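Local atomic coordinates of Sqt1 (Chaetomium thermophilum, PDB entry 4ZOY), a protein that probably acts as a dedicated chaperone in ribosome biogenesis, using a WD40 beta-propeller to capture its client ribosomal protein, Rpl10 in yeast, during translation. Residues Ser17-Ile21 with Ser91-Leu95; Glu212-Asp218 with Gln234-Thr240; Gln244-Val248 with Ile273-Gly277; Gly346-Ile352 with Ala370-Val376. All coordinates share one frame; numbering follows the deposited sequence.

Contact 1: residues Ser17-Ile21 with Ser91-Leu95; sequences SVFAI and SINAL
F19 lies with the edge of its ring against the backbone and side chain of 91-95. I92 O sits at that edge, close to the ring plane, and lies 3.7 Å from F19 CD2. Further along the rim, F19 CE2 meets S91 CB at 3.8 Å. The first torsion of F19 (chi1 -69°) sets CG beside its own backbone N, and the ring then reaches back along the chain, where S17 CB lies over one face. The amide plane of N93 is turned 79° from the ring, the side chains passing at a slant. Its OD1 faces F19 CB, while its ND2 is hydrogen-bonded to I142 O.

A20 is buried and packs closely. Its CB rests on the peptide between N93 and A94, 3.7 Å from A94 N. L95 reaches back with CD1, which comes within 3.7 Å of A20 O.

Strands 18-21 and 92-95 run nearly parallel, 14° apart, yet share no hydrogen bond. They are the first strands of two successive four-stranded WD40 blades, side by side around the propeller axis. Each carries a classic beta bulge, F19-A20 opposite G34 and N93-A94 opposite G108. Replacing F19 by an alanine would probably open a gap between S91, S17 and L458 and leave S91 CB without its neighbour.

The packing is looser at the I21 and L95 end. Here a water donates to I21 O at 2.7 Å and only weakly to L95 O. I92 O, by contrast, is buried and has no hydrogen-bond partner in the model.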
loop_
_atom_site.group_PDB
_atom_site.type_symbol
_atom_site.label_atom_id
_atom_site.label_comp_id
_atom_site.label_asym_id
_atom_site.label_seq_id
_atom_site.Cartn_x
_atom_site.Cartn_y
_atom_site.Cartn_z
ATOM N N SER A 17 -12.773 -2.136 13.582
ATOM C CA SER A 17 -11.677 -1.623 12.755
ATOM C C SER A 17 -11.755 -2.012 11.294
ATOM O O SER A 17 -11.883 -3.188 10.956
ATOM C CB SER A 17 -10.341 -2.116 13.300
ATOM O OG SER A 17 -10.205 -1.837 14.682
ATOM N N VAL A 18 -11.657 -1.008 10.429
ATOM C CA VAL A 18 -11.597 -1.242 8.993
ATOM C C VAL A 18 -10.126 -1.146 8.575
ATOM O O VAL A 18 -9.564 -0.050 8.495
ATOM C CB VAL A 18 -12.465 -0.242 8.198
ATOM C CG1 VAL A 18 -12.762 -0.809 6.821
ATOM C CG2 VAL A 18 -13.796 0.029 8.929
ATOM N N PHE A 19 -9.511 -2.309 8.345
ATOM C CA PHE A 19 -8.064 -2.402 8.143
ATOM C C PHE A 19 -7.623 -2.226 6.706
ATOM O O PHE A 19 -6.478 -1.845 6.459
ATOM C CB PHE A 19 -7.538 -3.761 8.616
ATOM C CG PHE A 19 -7.596 -3.964 10.104
ATOM C CD1 PHE A 19 -6.925 -3.116 10.962
ATOM C CD2 PHE A 19 -8.282 -5.042 10.633
ATOM C CE1 PHE A 19 -6.963 -3.324 12.338
ATOM C CE2 PHE A 19 -8.321 -5.253 12.001
ATOM C CZ PHE A 19 -7.664 -4.392 12.848
ATOM N N ALA A 20 -8.510 -2.541 5.767
ATOM C CA ALA A 20 -8.104 -2.682 4.372
ATOM C C ALA A 20 -9.061 -2.021 3.411
ATOM O O ALA A 20 -10.278 -1.938 3.671
ATOM C CB ALA A 20 -7.964 -4.162 4.027
ATOM N N ILE A 21 -8.522 -1.556 2.285
ATOM C CA ILE A 21 -9.336 -0.954 1.247
ATOM C C ILE A 21 -8.678 -1.176 -0.110
ATOM O O ILE A 21 -7.447 -1.141 -0.229
ATOM C CB ILE A 21 -9.564 0.552 1.517
ATOM C CG1 ILE A 21 -10.415 1.201 0.423
ATOM C CG2 ILE A 21 -8.232 1.294 1.717
ATOM C CD1 ILE A 21 -10.957 2.599 0.809
ATOM N N SER A 91 -10.141 -11.157 11.199
ATOM C CA SER A 91 -10.177 -9.870 10.492
ATOM C C SER A 91 -9.696 -9.919 9.055
ATOM O O SER A 91 -8.699 -10.563 8.758
ATOM C CB SER A 91 -9.331 -8.845 11.238
ATOM O OG SER A 91 -9.720 -8.778 12.600
ATOM N N ILE A 92 -10.398 -9.230 8.166
ATOM C CA ILE A 92 -9.837 -8.991 6.831
ATOM C C ILE A 92 -8.741 -7.940 6.961
ATOM O O ILE A 92 -8.973 -6.863 7.499
ATOM C CB ILE A 92 -10.883 -8.535 5.816
ATOM C CG1 ILE A 92 -11.933 -9.637 5.608
ATOM C CG2 ILE A 92 -10.193 -8.174 4.490
ATOM C CD1 ILE A 92 -13.008 -9.316 4.582
ATOM N N ASN A 93 -7.551 -8.265 6.462
ATOM C CA ASN A 93 -6.372 -7.435 6.653
ATOM C C ASN A 93 -5.819 -6.882 5.339
ATOM O O ASN A 93 -4.993 -5.960 5.337
ATOM C CB ASN A 93 -5.288 -8.256 7.362
ATOM C CG ASN A 93 -4.220 -7.391 7.985
ATOM O OD1 ASN A 93 -4.513 -6.370 8.606
ATOM N ND2 ASN A 93 -2.969 -7.795 7.824
ATOM N N ALA A 94 -6.279 -7.456 4.232
ATOM C CA ALA A 94 -5.787 -7.098 2.912
ATOM C C ALA A 94 -6.892 -7.273 1.881
ATOM O O ALA A 94 -7.681 -8.219 1.977
ATOM C CB ALA A 94 -4.579 -7.955 2.551
ATOM N N LEU A 95 -6.948 -6.348 0.926
ATOM C CA LEU A 95 -7.863 -6.402 -0.215
ATOM C C LEU A 95 -7.165 -5.928 -1.456
ATOM O O LEU A 95 -6.388 -4.971 -1.403
ATOM C CB LEU A 95 -9.086 -5.515 -0.003
ATOM C CG LEU A 95 -10.107 -6.009 1.008
ATOM C CD1 LEU A 95 -10.972 -4.821 1.417
ATOM C CD2 LEU A 95 -10.956 -7.117 0.403
HETATM O O HOH W 1 -5.571 -1.678 -2.101
#

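Contact 2: residues Glu212-Asp218 with Gln234-Thr240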
loop_
_atom_site.group_PDB
_atom_site.type_symbol
_atom_site.label_atom_id
_atom_site.label_comp_id
_atom_site.label_asym_id
_atom_site.label_seq_id
_atom_site.Cartn_x
_atom_site.Cartn_y
_atom_site.Cartn_z
ATOM N N GLU A 212 14.651 -8.050 9.755
ATOM C CA GLU A 212 15.587 -7.072 9.185
ATOM C C GLU A 212 16.070 -7.431 7.776
ATOM O O GLU A 212 16.890 -6.716 7.203
ATOM C CB GLU A 212 16.778 -6.840 10.139
ATOM C CG GLU A 212 16.296 -6.338 11.502
ATOM C CD GLU A 212 17.358 -6.311 12.586
ATOM O OE1 GLU A 212 18.552 -6.186 12.262
ATOM O OE2 GLU A 212 16.977 -6.378 13.774
ATOM N N SER A 213 15.530 -8.502 7.192
ATOM C CA SER A 213 15.960 -8.878 5.842
ATOM C C SER A 213 15.121 -8.254 4.719
ATOM O O SER A 213 13.935 -7.925 4.888
ATOM C CB SER A 213 15.979 -10.403 5.679
ATOM O OG SER A 213 14.707 -10.992 5.881
ATOM N N LEU A 214 15.789 -8.079 3.582
ATOM C CA LEU A 214 15.199 -7.664 2.313
ATOM C C LEU A 214 15.507 -8.724 1.274
ATOM O O LEU A 214 16.662 -9.088 1.111
ATOM C CB LEU A 214 15.772 -6.323 1.846
ATOM C CG LEU A 214 15.668 -5.947 0.364
ATOM C CD1 LEU A 214 14.222 -5.583 -0.014
ATOM C CD2 LEU A 214 16.590 -4.793 -0.003
ATOM N N HIS A 215 14.488 -9.218 0.581
ATOM C CA HIS A 215 14.695 -10.112 -0.550
ATOM C C HIS A 215 13.945 -9.569 -1.746
ATOM O O HIS A 215 12.802 -9.116 -1.621
ATOM C CB HIS A 215 14.256 -11.536 -0.231
ATOM C CG HIS A 215 15.045 -12.152 0.875
ATOM N ND1 HIS A 215 16.349 -12.571 0.703
ATOM C CD2 HIS A 215 14.742 -12.374 2.175
ATOM C CE1 HIS A 215 16.805 -13.045 1.846
ATOM N NE2 HIS A 215 15.855 -12.934 2.757
ATOM N N VAL A 216 14.589 -9.601 -2.907
ATOM C CA VAL A 216 13.958 -9.134 -4.122
ATOM C C VAL A 216 13.893 -10.306 -5.097
ATOM O O VAL A 216 14.909 -10.715 -5.656
ATOM C CB VAL A 216 14.715 -7.946 -4.737
ATOM C CG1 VAL A 216 13.969 -7.440 -5.954
ATOM C CG2 VAL A 216 14.868 -6.816 -3.700
ATOM N N TYR A 217 12.685 -10.842 -5.279
ATOM C CA TYR A 217 12.506 -12.110 -5.987
ATOM C C TYR A 217 12.402 -11.947 -7.480
ATOM O O TYR A 217 11.723 -11.053 -7.985
ATOM C CB TYR A 217 11.256 -12.843 -5.489
ATOM C CG TYR A 217 11.137 -12.873 -3.989
ATOM C CD1 TYR A 217 11.889 -13.753 -3.218
ATOM C CD2 TYR A 217 10.272 -12.004 -3.346
ATOM C CE1 TYR A 217 11.776 -13.756 -1.833
ATOM C CE2 TYR A 217 10.152 -11.999 -1.979
ATOM C CZ TYR A 217 10.903 -12.874 -1.226
ATOM O OH TYR A 217 10.772 -12.846 0.140
ATOM N N ASP A 218 13.080 -12.851 -8.183
ATOM C CA ASP A 218 12.987 -12.987 -9.633
ATOM C C ASP A 218 11.747 -13.799 -10.008
ATOM O O ASP A 218 11.849 -14.984 -10.343
ATOM C CB ASP A 218 14.253 -13.668 -10.165
ATOM C CG ASP A 218 14.254 -13.836 -11.673
ATOM O OD1 ASP A 218 13.723 -12.966 -12.383
ATOM O OD2 ASP A 218 14.825 -14.850 -12.138
ATOM N N GLN A 234 16.941 -17.620 -6.258
ATOM C CA GLN A 234 15.593 -17.065 -6.242
ATOM C C GLN A 234 15.550 -15.538 -6.301
ATOM O O GLN A 234 14.600 -14.963 -6.833
ATOM C CB GLN A 234 14.835 -17.525 -4.993
ATOM C CG GLN A 234 14.537 -19.013 -4.944
ATOM C CD GLN A 234 13.705 -19.401 -3.736
ATOM O OE1 GLN A 234 14.099 -19.190 -2.585
ATOM N NE2 GLN A 234 12.539 -19.976 -4.000
ATOM N N THR A 235 16.560 -14.881 -5.745
ATOM C CA THR A 235 16.523 -13.422 -5.634
ATOM C C THR A 235 17.592 -12.730 -6.457
ATOM O O THR A 235 18.615 -13.331 -6.781
ATOM C CB THR A 235 16.709 -12.957 -4.180
ATOM O OG1 THR A 235 18.066 -13.212 -3.770
ATOM C CG2 THR A 235 15.745 -13.668 -3.241
ATOM N N VAL A 236 17.366 -11.456 -6.770
ATOM C CA VAL A 236 18.403 -10.625 -7.393
ATOM C C VAL A 236 19.164 -9.801 -6.357
ATOM O O VAL A 236 20.269 -9.318 -6.630
ATOM C CB VAL A 236 17.848 -9.652 -8.443
ATOM C CG1 VAL A 236 17.176 -10.416 -9.569
ATOM C CG2 VAL A 236 16.881 -8.652 -7.811
ATOM N N VAL A 237 18.542 -9.630 -5.194
ATOM C CA VAL A 237 19.131 -8.988 -4.015
ATOM C C VAL A 237 18.658 -9.736 -2.781
ATOM O O VAL A 237 17.465 -10.022 -2.644
ATOM C CB VAL A 237 18.721 -7.496 -3.875
ATOM C CG1 VAL A 237 19.141 -6.940 -2.504
ATOM C CG2 VAL A 237 19.299 -6.663 -4.985
ATOM N N SER A 238 19.588 -10.071 -1.893
ATOM C CA SER A 238 19.268 -10.624 -0.587
ATOM C C SER A 238 20.187 -9.970 0.435
ATOM O O SER A 238 21.411 -10.126 0.364
ATOM C CB SER A 238 19.436 -12.150 -0.561
ATOM O OG SER A 238 18.360 -12.806 -1.216
ATOM N N LEU A 239 19.605 -9.221 1.366
ATOM C CA LEU A 239 20.368 -8.555 2.417
ATOM C C LEU A 239 19.752 -8.875 3.767
ATOM O O LEU A 239 18.524 -8.868 3.923
ATOM C CB LEU A 239 20.411 -7.046 2.183
ATOM C CG LEU A 239 21.220 -6.619 0.958
ATOM C CD1 LEU A 239 20.907 -5.184 0.590
ATOM C CD2 LEU A 239 22.714 -6.786 1.241
ATOM N N THR A 240 20.600 -9.173 4.745
ATOM C CA THR A 240 20.118 -9.591 6.047
ATOM C C THR A 240 20.829 -8.872 7.177
ATOM O O THR A 240 21.640 -7.970 6.947
ATOM C CB THR A 240 20.295 -11.106 6.275
ATOM O OG1 THR A 240 21.690 -11.397 6.441
ATOM C CG2 THR A 240 19.734 -11.915 5.108
HETATM O O HOH W 2 12.601 -16.741 -7.967
#
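H215 and S238 face each other as a non-hydrogen-bonded antiparallel pair, and their side chains add a polar link of their own. H215 ND1 and S238 OG are 2.8 Å apart, with the hydroxyl at the ring edge and in the ring plane. The histidine torsion (chi1 -63°) keeps CG beside the backbone N and carries ND1 across to the neighbouring strand. S238 OG also meets T235 OG1 at 2.6 Å, and it is bonded to N232 ND2. The methyl branch of T235, CG2, touches Y217 CD1 at 3.9 Å. The tyrosine hydroxyl is bonded to T207.

V216 and L214 lie on the other face of the sheet. V216 CG1, anti to the backbone N (chi1 -176°), crosses V236 CG2 at 3.7 Å. Its CG2 runs beside V237 CB. L214 CD2 lies obliquely over V237 CG1.

These are the last two strands of a WD40 blade. The outer one turns a corner at V236, where V236 N still bonds V216 O at 2.8 Å. D218 N closes the end on Q234 O.

A phenylalanine in place of H215 would probably cost S238 OG its cross-strand bond to the ring nitrogen, leaving it T235 OG1 and N232 ND2. The chemistry of the two faces thus differs: one is apolar, while the other carries a chain of hydroxyls and imidazole that is likely to fix the rotation of each member.

Contact 3: residues Gln244-Val248 with Ile273-Gly277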
loop_
_atom_site.group_PDB
_atom_site.type_symbol
_atom_site.label_atom_id
_atom_site.label_comp_id
_atom_site.label_asym_id
_atom_site.label_seq_id
_atom_site.Cartn_x
_atom_site.Cartn_y
_atom_site.Cartn_z
ATOM N N GLN A 244 26.226 -5.535 7.934
ATOM C CA GLN A 244 26.283 -4.446 8.908
ATOM C C GLN A 244 25.873 -3.085 8.351
ATOM O O GLN A 244 25.328 -2.246 9.064
ATOM C CB GLN A 244 27.700 -4.337 9.484
ATOM C CG GLN A 244 28.043 -5.408 10.507
ATOM C CD GLN A 244 29.525 -5.462 10.826
ATOM O OE1 GLN A 244 30.360 -5.069 10.012
ATOM N NE2 GLN A 244 29.859 -5.950 12.015
ATOM N N ARG A 245 26.143 -2.869 7.072
ATOM C CA ARG A 245 25.842 -1.594 6.438
ATOM C C ARG A 245 24.343 -1.519 6.106
ATOM O O ARG A 245 23.805 -0.446 5.818
ATOM C CB ARG A 245 26.728 -1.413 5.193
ATOM C CG ARG A 245 26.351 -0.284 4.278
ATOM C CD ARG A 245 26.275 1.001 5.076
ATOM N NE ARG A 245 25.795 2.102 4.259
ATOM C CZ ARG A 245 25.660 3.348 4.693
ATOM N NH1 ARG A 245 25.935 3.640 5.958
ATOM N NH2 ARG A 245 25.226 4.303 3.869
ATOM N N PHE A 246 23.662 -2.657 6.210
ATOM C CA PHE A 246 22.249 -2.725 5.858
ATOM C C PHE A 246 21.342 -2.850 7.072
ATOM O O PHE A 246 20.211 -2.362 7.063
ATOM C CB PHE A 246 21.992 -3.910 4.927
ATOM C CG PHE A 246 20.551 -4.050 4.530
ATOM C CD1 PHE A 246 19.995 -3.145 3.636
ATOM C CD2 PHE A 246 19.749 -5.055 5.060
ATOM C CE1 PHE A 246 18.675 -3.228 3.264
ATOM C CE2 PHE A 246 18.401 -5.148 4.678
ATOM C CZ PHE A 246 17.875 -4.224 3.783
ATOM N N ALA A 247 21.840 -3.519 8.108
ATOM C CA ALA A 247 21.027 -3.913 9.253
ATOM C C ALA A 247 20.317 -2.745 9.930
ATOM O O ALA A 247 20.942 -1.770 10.338
ATOM C CB ALA A 247 21.895 -4.647 10.267
ATOM N N VAL A 248 19.001 -2.860 10.049
ATOM C CA VAL A 248 18.210 -1.877 10.775
ATOM C C VAL A 248 17.670 -2.532 12.033
ATOM O O VAL A 248 16.718 -3.299 11.980
ATOM C CB VAL A 248 17.045 -1.326 9.920
ATOM C CG1 VAL A 248 16.147 -0.428 10.755
ATOM C CG2 VAL A 248 17.585 -0.555 8.740
ATOM N N ILE A 273 16.147 4.435 6.862
ATOM C CA ILE A 273 15.825 4.113 5.484
ATOM C C ILE A 273 17.107 3.669 4.794
ATOM O O ILE A 273 18.154 4.282 4.983
ATOM C CB ILE A 273 15.237 5.316 4.731
ATOM C CG1 ILE A 273 13.954 5.799 5.404
ATOM C CG2 ILE A 273 14.966 4.951 3.268
ATOM C CD1 ILE A 273 13.522 7.161 4.975
ATOM N N LYS A 274 17.036 2.597 4.013
ATOM C CA LYS A 274 18.170 2.160 3.199
ATOM C C LYS A 274 17.772 2.160 1.733
ATOM O O LYS A 274 16.675 1.712 1.393
ATOM C CB LYS A 274 18.644 0.761 3.602
ATOM C CG LYS A 274 19.052 0.603 5.058
ATOM C CD LYS A 274 20.409 1.233 5.299
ATOM C CE LYS A 274 20.803 1.160 6.766
ATOM N NZ LYS A 274 22.203 1.678 6.956
ATOM N N ILE A 275 18.660 2.660 0.875
ATOM C CA ILE A 275 18.466 2.656 -0.577
ATOM C C ILE A 275 19.399 1.608 -1.182
ATOM O O ILE A 275 20.610 1.676 -0.978
ATOM C CB ILE A 275 18.759 4.031 -1.211
ATOM C CG1 ILE A 275 18.008 5.139 -0.464
ATOM C CG2 ILE A 275 18.389 4.024 -2.696
ATOM C CD1 ILE A 275 16.484 4.964 -0.427
ATOM N N VAL A 276 18.832 0.650 -1.916
ATOM C CA VAL A 276 19.594 -0.476 -2.458
ATOM C C VAL A 276 19.406 -0.556 -3.965
ATOM O O VAL A 276 18.297 -0.389 -4.471
ATOM C CB VAL A 276 19.164 -1.809 -1.812
ATOM C CG1 VAL A 276 19.931 -2.980 -2.411
ATOM C CG2 VAL A 276 19.380 -1.766 -0.306
ATOM N N GLY A 277 20.493 -0.796 -4.694
ATOM C CA GLY A 277 20.396 -0.909 -6.139
ATOM C C GLY A 277 19.773 -2.217 -6.616
ATOM O O GLY A 277 19.947 -3.272 -5.999
#
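K274 lays its aliphatic chain obliquely across F246, with its CB 4.0 Å from F246 CE1. The lysine bends at its second torsion (chi2 -75°) and is then fully extended, which carries its end along the loop backbone. CE passes F246 O, and NZ donates to R245 O at 2.9 Å. The ammonium approaches from above the plane of the carbonyl, tilted 37° from it. S323 OG takes a second bond from NZ.

R245 folds its end back over the same spot. K274 NZ lies over one face of the guanidinium, toward its rim, with NH1 4.3 Å away. The like charges would probably repel somewhat, but R245 is solvent-exposed and the two oxygens bonded to NZ should offset part of this.

V248 flanks the lysine. Its CG2 is 4.1 Å from K274 CG, and the two side chains run antiparallel alongside one another. The F246 ring continues along the strand to V276, and its CE1 meets V276 CG2 at 3.9 Å, the side chains nearly at right angles. V266 and I320 complete the apolar surroundings from the same sheet, and L214 and L239 from the preceding one.

The segment 244-248 belongs to the loop from the outermost strand of one blade to the innermost strand of the next. Its phenylalanine, wedged between two neighbouring sheets, gives an apolar interblade contact of the kind that holds a WD40 propeller together.

Contact 4: residues Gly346-Ile352 with Ala370-Val376; sequences GSTDGSI and AHAEDPV
S347 and G350, the ends of a type I turn, bind V376 and H371 through their backbones, and a type II' turn from H371 to D374 faces them. S347 O is gripped twice. V376 N donates at 3.0 Å from one side of the carbonyl plane, and G350 N from the opposite side. G350 O takes H371 N at 2.9 Å in a straight bond (167°). A side chain on G350 would run into A372 O, and at its positive phi (95°) also into the carbonyl before it.

V376 fills the space between the chains. Its CG1, anti to the backbone N (chi1 -176°), lies 3.9 Å from G346 CA. CG2 presses on G350 C at 3.5 Å. I352 crosses V376 at about a right angle, and its CD1 touches A370 CB at 3.7 Å, beside W407.

The turn 347-350 joins the second and third strands of one WD40 blade, while 370-376 leads into the first strand of the next. H371 bonds S397 OG through NE2 and D401 through ND1; with W407 nearby, this fits the His-Ser-Asp-Trp tetrad of WD40 repeats.

D349 OD1 accepts both S351 N and S351 OG, the former making an Asx turn, and OD2 is bonded to S328. At the partly exposed edge, T348 CG2 meets P375 CG at 3.9 Å, and a water links T348 O to E373 O, 2.6 Å from each.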
loop_
_atom_site.group_PDB
_atom_site.type_symbol
_atom_site.label_atom_id
_atom_site.label_comp_id
_atom_site.label_asym_id
_atom_site.label_seq_id
_atom_site.Cartn_x
_atom_site.Cartn_y
_atom_site.Cartn_z
ATOM N N GLY A 346 6.901 8.305 5.699
ATOM C CA GLY A 346 6.038 8.635 6.834
ATOM C C GLY A 346 6.442 7.820 8.038
ATOM O O GLY A 346 6.684 6.620 7.932
ATOM N N SER A 347 6.508 8.477 9.199
ATOM C CA SER A 347 7.015 7.852 10.406
ATOM C C SER A 347 5.965 7.728 11.496
ATOM O O SER A 347 5.031 8.533 11.563
ATOM C CB SER A 347 8.207 8.666 10.941
ATOM O OG SER A 347 8.681 8.152 12.176
ATOM N N THR A 348 6.158 6.734 12.359
ATOM C CA THR A 348 5.384 6.601 13.586
ATOM C C THR A 348 5.457 7.865 14.457
ATOM O O THR A 348 4.544 8.127 15.254
ATOM C CB THR A 348 5.878 5.366 14.359
ATOM O OG1 THR A 348 5.677 4.210 13.536
ATOM C CG2 THR A 348 5.134 5.172 15.680
ATOM N N ASP A 349 6.510 8.665 14.298
ATOM C CA ASP A 349 6.657 9.861 15.126
ATOM C C ASP A 349 5.827 11.054 14.645
ATOM O O ASP A 349 5.907 12.140 15.224
ATOM C CB ASP A 349 8.135 10.257 15.255
ATOM C CG ASP A 349 8.749 10.801 13.968
ATOM O OD1 ASP A 349 8.041 11.095 12.983
ATOM O OD2 ASP A 349 9.988 10.959 13.967
ATOM N N GLY A 350 5.029 10.855 13.597
ATOM C CA GLY A 350 4.146 11.903 13.107
ATOM C C GLY A 350 4.677 12.763 11.968
ATOM O O GLY A 350 3.961 13.625 11.452
ATOM N N SER A 351 5.929 12.534 11.568
ATOM C CA SER A 351 6.549 13.366 10.546
ATOM C C SER A 351 6.580 12.694 9.182
ATOM O O SER A 351 6.497 11.473 9.070
ATOM C CB SER A 351 7.983 13.734 10.931
ATOM O OG SER A 351 8.826 12.588 10.891
ATOM N N ILE A 352 6.707 13.529 8.164
ATOM C CA ILE A 352 6.996 13.074 6.819
ATOM C C ILE A 352 8.331 13.688 6.457
ATOM O O ILE A 352 8.585 14.845 6.776
ATOM C CB ILE A 352 5.909 13.503 5.821
ATOM C CG1 ILE A 352 4.566 12.861 6.200
ATOM C CG2 ILE A 352 6.325 13.178 4.372
ATOM C CD1 ILE A 352 3.390 13.432 5.435
ATOM N N ALA A 370 3.419 16.448 10.791
ATOM C CA ALA A 370 2.498 16.302 9.672
ATOM C C ALA A 370 1.184 15.681 10.134
ATOM O O ALA A 370 0.112 16.047 9.644
ATOM C CB ALA A 370 3.131 15.447 8.571
ATOM N N HIS A 371 1.276 14.753 11.083
ATOM C CA HIS A 371 0.080 14.235 11.732
ATOM C C HIS A 371 0.229 14.342 13.243
ATOM O O HIS A 371 0.026 13.377 13.989
ATOM C CB HIS A 371 -0.201 12.808 11.262
ATOM C CG HIS A 371 -0.725 12.772 9.863
ATOM N ND1 HIS A 371 -2.069 12.835 9.564
ATOM C CD2 HIS A 371 -0.077 12.769 8.672
ATOM C CE1 HIS A 371 -2.230 12.864 8.253
ATOM N NE2 HIS A 371 -1.035 12.824 7.689
ATOM N N ALA A 372 0.566 15.558 13.669
ATOM C CA ALA A 372 0.882 15.849 15.064
ATOM C C ALA A 372 1.953 14.879 15.563
ATOM O O ALA A 372 2.961 14.683 14.888
ATOM C CB ALA A 372 -0.380 15.780 15.920
ATOM N N GLU A 373 1.751 14.263 16.720
ATOM C CA GLU A 373 2.705 13.279 17.215
ATOM C C GLU A 373 2.149 11.863 17.085
ATOM O O GLU A 373 2.632 10.934 17.738
ATOM C CB GLU A 373 3.091 13.574 18.671
ATOM C CG GLU A 373 3.987 14.809 18.842
ATOM C CD GLU A 373 3.283 16.115 18.511
ATOM O OE1 GLU A 373 2.287 16.442 19.195
ATOM O OE2 GLU A 373 3.722 16.816 17.569
ATOM N N ASP A 374 1.135 11.706 16.235
ATOM C CA ASP A 374 0.514 10.410 15.983
ATOM C C ASP A 374 1.108 9.786 14.725
ATOM O O ASP A 374 1.548 10.504 13.833
ATOM C CB ASP A 374 -1.004 10.550 15.826
ATOM C CG ASP A 374 -1.661 11.201 17.034
ATOM O OD1 ASP A 374 -1.682 10.563 18.103
ATOM O OD2 ASP A 374 -2.163 12.343 16.901
ATOM N N PRO A 375 1.118 8.451 14.646
ATOM C CA PRO A 375 1.704 7.776 13.475
ATOM C C PRO A 375 1.170 8.215 12.113
ATOM O O PRO A 375 -0.037 8.337 11.901
ATOM C CB PRO A 375 1.352 6.310 13.716
ATOM C CG PRO A 375 1.389 6.187 15.200
ATOM C CD PRO A 375 0.894 7.507 15.757
ATOM N N VAL A 376 2.092 8.469 11.193
ATOM C CA VAL A 376 1.745 8.611 9.791
ATOM C C VAL A 376 1.642 7.204 9.233
ATOM O O VAL A 376 2.626 6.469 9.192
ATOM C CB VAL A 376 2.790 9.415 9.005
ATOM C CG1 VAL A 376 2.324 9.619 7.565
ATOM C CG2 VAL A 376 3.046 10.755 9.664
HETATM O O HOH W 3 3.801 8.595 17.737
#

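The four contacts sit at different points round one eight-bladed ring. Contacts 2 and 3 form one continuous patch, their centres 12 Å apart. F246 joins them, with CZ 3.5 Å from L214 CB and CD2 3.6 Å from L239 CB. Contact 2 lies within a single blade, whereas contacts 1, 3 and 4 each join two successive blades. Contact 4 follows contact 3 along the chain, and their nearest atoms are about 7 Å apart without touching. Contact 1 lies opposite contact 3 across the chain's centre, about 30 Å away between centres. It is the nearest of the four to that centre, about 12 Å from it.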